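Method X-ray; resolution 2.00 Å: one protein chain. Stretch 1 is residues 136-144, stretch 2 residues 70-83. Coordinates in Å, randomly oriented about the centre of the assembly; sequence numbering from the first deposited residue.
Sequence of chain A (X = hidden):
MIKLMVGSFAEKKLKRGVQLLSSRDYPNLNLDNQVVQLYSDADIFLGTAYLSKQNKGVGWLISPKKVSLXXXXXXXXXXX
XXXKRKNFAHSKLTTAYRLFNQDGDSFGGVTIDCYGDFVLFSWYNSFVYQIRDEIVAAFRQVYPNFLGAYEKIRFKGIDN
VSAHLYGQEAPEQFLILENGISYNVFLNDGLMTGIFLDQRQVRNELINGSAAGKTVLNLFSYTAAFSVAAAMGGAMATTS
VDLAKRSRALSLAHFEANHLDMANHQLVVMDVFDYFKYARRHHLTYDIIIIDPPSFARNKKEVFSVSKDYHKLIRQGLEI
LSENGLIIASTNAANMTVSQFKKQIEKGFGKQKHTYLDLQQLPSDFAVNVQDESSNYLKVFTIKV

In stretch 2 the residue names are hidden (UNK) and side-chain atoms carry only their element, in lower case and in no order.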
# COMPACT_ATOMS: atom_id res chain seq x y z
N VAL A 136 -11.67 -17.67 -5.67
CA VAL A 136 -10.65 -17.95 -6.67
C VAL A 136 -11.27 -18.52 -7.95
O VAL A 136 -10.91 -18.11 -9.05
CB VAL A 136 -9.59 -18.94 -6.12
CG1 VAL A 136 -8.58 -19.27 -7.19
CG2 VAL A 136 -8.89 -18.32 -4.92
N ALA A 137 -12.21 -19.44 -7.78
CA ALA A 137 -12.90 -20.06 -8.91
C ALA A 137 -13.52 -18.97 -9.79
O ALA A 137 -13.40 -19.00 -11.02
CB ALA A 137 -13.98 -21.01 -8.40
N ALA A 138 -14.18 -18.01 -9.15
CA ALA A 138 -14.81 -16.90 -9.86
C ALA A 138 -13.76 -16.04 -10.56
O ALA A 138 -13.98 -15.58 -11.69
CB ALA A 138 -15.60 -16.03 -8.88
N PHE A 139 -12.63 -15.82 -9.90
CA PHE A 139 -11.56 -15.00 -10.49
C PHE A 139 -10.98 -15.66 -11.73
O PHE A 139 -10.78 -15.01 -12.76
CB PHE A 139 -10.43 -14.76 -9.48
CG PHE A 139 -9.32 -13.89 -10.02
CD1 PHE A 139 -9.38 -12.51 -9.92
CD2 PHE A 139 -8.22 -14.46 -10.66
CE1 PHE A 139 -8.38 -11.70 -10.46
CE2 PHE A 139 -7.21 -13.67 -11.20
CZ PHE A 139 -7.29 -12.28 -11.10
N ARG A 140 -10.69 -16.96 -11.64
CA ARG A 140 -10.12 -17.66 -12.77
C ARG A 140 -11.00 -17.62 -14.01
O ARG A 140 -10.50 -17.66 -15.13
CB ARG A 140 -9.79 -19.11 -12.40
CG ARG A 140 -8.69 -19.21 -11.36
CD ARG A 140 -8.33 -20.65 -11.02
NE ARG A 140 -7.46 -21.28 -12.03
CZ ARG A 140 -7.02 -22.53 -11.95
NH1 ARG A 140 -7.37 -23.30 -10.92
NH2 ARG A 140 -6.23 -23.03 -12.89
N GLN A 141 -12.31 -17.52 -13.83
CA GLN A 141 -13.18 -17.45 -15.00
C GLN A 141 -13.08 -16.08 -15.66
O GLN A 141 -13.04 -15.96 -16.89
CB GLN A 141 -14.65 -17.72 -14.63
CG GLN A 141 -15.57 -17.58 -15.84
CD GLN A 141 -17.03 -17.87 -15.54
OE1 GLN A 141 -17.36 -18.91 -14.98
NE2 GLN A 141 -17.91 -16.96 -15.94
N VAL A 142 -13.02 -15.04 -14.84
CA VAL A 142 -12.94 -13.67 -15.34
C VAL A 142 -11.56 -13.33 -15.90
O VAL A 142 -11.45 -12.60 -16.89
CB VAL A 142 -13.32 -12.67 -14.22
CG1 VAL A 142 -13.19 -11.23 -14.72
CG2 VAL A 142 -14.75 -12.95 -13.76
N TYR A 143 -10.51 -13.87 -15.28
CA TYR A 143 -9.13 -13.64 -15.72
C TYR A 143 -8.51 -15.01 -15.96
O TYR A 143 -7.68 -15.47 -15.17
CB TYR A 143 -8.33 -12.93 -14.62
CG TYR A 143 -8.60 -11.45 -14.49
CD1 TYR A 143 -7.98 -10.53 -15.35
CD2 TYR A 143 -9.42 -10.95 -13.48
CE1 TYR A 143 -8.17 -9.16 -15.20
CE2 TYR A 143 -9.62 -9.58 -13.32
CZ TYR A 143 -8.99 -8.69 -14.18
OH TYR A 143 -9.14 -7.34 -14.00
N PRO A 144 -8.90 -15.68 -17.05
CA PRO A 144 -8.40 -17.01 -17.40
C PRO A 144 -6.97 -17.14 -17.93
O PRO A 144 -6.43 -18.25 -17.95
CB PRO A 144 -9.41 -17.49 -18.43
CG PRO A 144 -9.70 -16.21 -19.18
CD PRO A 144 -9.89 -15.22 -18.04
N UNK A 70 -22.30 -16.54 -3.45
CA UNK A 70 -21.94 -17.73 -4.21
C UNK A 70 -20.91 -17.35 -5.28
O UNK A 70 -20.57 -16.17 -5.44
o UNK A 70 -23.50 -16.40 -6.16
c UNK A 70 -23.18 -18.36 -4.85
n UNK A 70 -25.34 -17.56 -5.58
c UNK A 70 -24.02 -17.35 -5.58
N UNK A 71 -20.41 -18.34 -6.00
CA UNK A 71 -19.40 -18.06 -7.02
C UNK A 71 -19.85 -17.02 -8.04
O UNK A 71 -19.05 -16.20 -8.50
c UNK A 71 -20.07 -20.03 -8.45
c UNK A 71 -17.76 -19.08 -8.64
c UNK A 71 -18.93 -19.37 -7.71
N UNK A 72 -21.14 -17.02 -8.39
CA UNK A 72 -21.63 -16.05 -9.37
C UNK A 72 -21.53 -14.61 -8.85
O UNK A 72 -21.28 -13.68 -9.62
o UNK A 72 -23.14 -17.50 -10.60
c UNK A 72 -23.69 -15.16 -10.53
c UNK A 72 -23.10 -16.34 -9.76
N UNK A 73 -21.73 -14.44 -7.55
CA UNK A 73 -21.65 -13.10 -6.98
C UNK A 73 -20.24 -12.55 -7.16
O UNK A 73 -20.07 -11.36 -7.43
c UNK A 73 -23.18 -9.63 -4.54
c UNK A 73 -23.13 -10.90 -5.11
c UNK A 73 -21.01 -11.31 -4.05
c UNK A 73 -22.05 -11.76 -4.87
o UNK A 73 -22.19 -7.96 -3.16
c UNK A 73 -22.14 -9.21 -3.73
c UNK A 73 -22.00 -13.14 -5.49
c UNK A 73 -21.05 -10.03 -3.48
N UNK A 74 -19.23 -13.40 -7.01
CA UNK A 74 -17.85 -12.95 -7.18
C UNK A 74 -17.49 -12.75 -8.65
O UNK A 74 -16.70 -11.86 -8.98
c UNK A 74 -17.58 -14.83 -2.87
c UNK A 74 -16.94 -13.86 -4.99
c UNK A 74 -16.49 -12.73 -4.32
c UNK A 74 -17.14 -13.69 -2.20
c UNK A 74 -16.89 -13.93 -6.49
c UNK A 74 -17.48 -14.91 -4.25
c UNK A 74 -16.59 -12.64 -2.93
N UNK A 75 -18.08 -13.54 -9.54
CA UNK A 75 -17.81 -13.37 -10.97
C UNK A 75 -18.26 -11.95 -11.36
O UNK A 75 -17.55 -11.23 -12.07
c UNK A 75 -18.71 -16.94 -12.24
c UNK A 75 -17.92 -15.79 -11.65
c UNK A 75 -18.59 -14.42 -11.82
c UNK A 75 -18.62 -14.02 -13.28
N UNK A 76 -19.42 -11.54 -10.86
CA UNK A 76 -19.96 -10.21 -11.13
C UNK A 76 -19.01 -9.14 -10.59
O UNK A 76 -18.70 -8.17 -11.28
c UNK A 76 -21.33 -10.03 -10.47
c UNK A 76 -22.85 -10.76 -12.35
n UNK A 76 -24.48 -11.40 -14.12
c UNK A 76 -22.40 -11.02 -10.92
c UNK A 76 -24.05 -11.62 -12.71
N UNK A 77 -18.56 -9.32 -9.35
CA UNK A 77 -17.65 -8.36 -8.75
C UNK A 77 -16.35 -8.20 -9.54
O UNK A 77 -15.88 -7.09 -9.76
c UNK A 77 -17.85 -8.90 -4.88
c UNK A 77 -18.36 -8.46 -6.24
c UNK A 77 -17.31 -8.76 -7.31
c UNK A 77 -18.67 -6.95 -6.23
N UNK A 78 -15.77 -9.32 -9.96
CA UNK A 78 -14.52 -9.25 -10.72
C UNK A 78 -14.71 -8.71 -12.13
O UNK A 78 -13.81 -8.09 -12.68
c UNK A 78 -13.82 -10.61 -10.73
c UNK A 78 -13.12 -12.82 -7.70
c UNK A 78 -12.74 -10.18 -8.49
c UNK A 78 -12.51 -11.92 -6.83
c UNK A 78 -12.32 -10.60 -7.23
c UNK A 78 -13.36 -11.07 -9.37
c UNK A 78 -13.55 -12.39 -8.96
N UNK A 79 -15.88 -8.95 -12.72
CA UNK A 79 -16.14 -8.44 -14.07
C UNK A 79 -16.15 -6.92 -14.02
O UNK A 79 -15.66 -6.25 -14.93
c UNK A 79 -17.51 -10.38 -15.11
n UNK A 79 -19.93 -10.20 -14.91
c UNK A 79 -18.92 -10.86 -15.47
o UNK A 79 -19.09 -11.82 -16.23
c UNK A 79 -17.49 -8.94 -14.60
N UNK A 80 -16.70 -6.36 -12.94
CA UNK A 80 -16.76 -4.91 -12.79
C UNK A 80 -15.37 -4.33 -12.52
O UNK A 80 -15.00 -3.30 -13.09
c UNK A 80 -19.62 -2.46 -13.38
n UNK A 80 -21.32 -5.24 -11.94
c UNK A 80 -21.97 -2.24 -14.00
c UNK A 80 -20.64 -1.77 -14.04
c UNK A 80 -20.05 -5.54 -11.49
c UNK A 80 -19.17 -4.59 -11.93
c UNK A 80 -19.94 -3.64 -12.69
c UNK A 80 -22.31 -3.39 -13.33
c UNK A 80 -17.70 -4.52 -11.63
c UNK A 80 -21.28 -4.09 -12.68
N UNK A 81 -14.61 -4.97 -11.65
CA UNK A 81 -13.28 -4.47 -11.32
C UNK A 81 -12.38 -4.53 -12.55
O UNK A 81 -11.53 -3.66 -12.76
c UNK A 81 -12.67 -5.29 -10.17
o UNK A 81 -12.53 -6.65 -10.51
N UNK A 82 -12.58 -5.55 -13.38
CA UNK A 82 -11.79 -5.72 -14.60
C UNK A 82 -12.12 -4.63 -15.62
O UNK A 82 -11.23 -4.05 -16.23
c UNK A 82 -11.51 -8.80 -16.97
c UNK A 82 -12.06 -7.10 -15.21
c UNK A 82 -11.36 -7.35 -16.55
n UNK A 82 -10.75 -10.59 -18.54
c UNK A 82 -10.66 -9.13 -18.19
N UNK A 83 -13.41 -4.35 -15.79
CA UNK A 83 -13.84 -3.34 -16.75
C UNK A 83 -13.34 -1.94 -16.42
O UNK A 83 -13.15 -1.13 -17.32
c UNK A 83 -15.88 -4.32 -17.86
o UNK A 83 -15.58 -4.16 -19.07
c UNK A 83 -15.36 -3.32 -16.86
o UNK A 83 -16.58 -5.28 -17.45
O HOH W 1 -10.00 -6.89 -11.48

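Position 70 precedes the helix and carries two carbons, the second bearing one oxygen and one nitrogen. It lies out of reach of stretch 1, and its side-chain oxygen accepts from the backbone N of position 73 at 3.0 Å, capping the helix: Asn70.

Position 71 has three carbons, forked at the first; one branch lies 3.7 Å from Ala138 CB and 4.3 Å from Ala137 CB: Val71. Position 72 is forked at its first carbon into one oxygen and one carbon, with CA-to-CB pointing away: Thr72. At position 73 one carbon leads to a six-carbon ring bearing an oxygen, and its CA-to-CB bond points away from stretch 1: Tyr73.

Position 74 shows one carbon and a plain six-carbon ring. Its CB is 3.4 Å from Ala138 CB, while the ring leads away from the contact: Phe74. Position 75 has four carbons, forked at the first with one arm two carbons long. The longer arm has its inner carbon 3.6 Å from Ala138 CB and its terminal carbon 3.6 Å from Gln141 OE1; the short branch is 4.0 Å from Val142 CG2. This is Ile75.

Position 76 is a row of four carbons ending in nitrogen, with CA-to-CB pointing away and no contact: Lys76. Position 77 has four carbons forked at the second and no contact with stretch 1: Leu77.

Position 78 again has one carbon and an unsubstituted six-membered ring, with CA-to-CB pointing toward stretch 1. One ring carbon is 3.6 Å from Phe139 CA, and the edge of the Phe139 ring meets the face of this ring, with the planes at 83° and the centroids 5.5 Å apart: Phe78.

Position 79 has three carbons, the third bearing an oxygen and a nitrogen; although CA-to-CB points away, the second carbon is 4.0 Å from Val142 CG2: Gln79. At position 80 one carbon carries fused five- and six-membered rings with eight carbons and one nitrogen, out of reach of stretch 1: Trp80. Position 81 has one carbon and one oxygen. The oxygen donates to Phe78 O at 2.9 Å and accepts from a water 2.7 Å away, which also hydrogen-bonds Tyr143 OH at 2.7 Å: Ser81.

Position 82 extends four carbons in a row to a nitrogen that donates to Val142 O at 2.7 Å, with the chain over one face of the Tyr143 ring: Lys82. Position 83 has two carbons with two oxygens on the second, and CA-to-CB points away: Asp83.

The helices cross at -44°. Ala138 fits among Val71, Phe74, Ile75 and Phe78, its single methyl allowing the backbones to come close: Ala138 CA and Ile75 CA are 4.8 Å apart. One turn on, Val142 fills a hole formed by Ile75, Phe78, Gln79 and Lys82. Beyond this apolar packing, the extended Lys82 joins the end of the first helix through its hydrogen bond, while Lys82 CD lies 4.0 Å from the centroid of the Tyr143 ring and NZ adds an off-centre cation-pi interaction.

Stretch 2 70-83: NVTYFIKLFQWSKD
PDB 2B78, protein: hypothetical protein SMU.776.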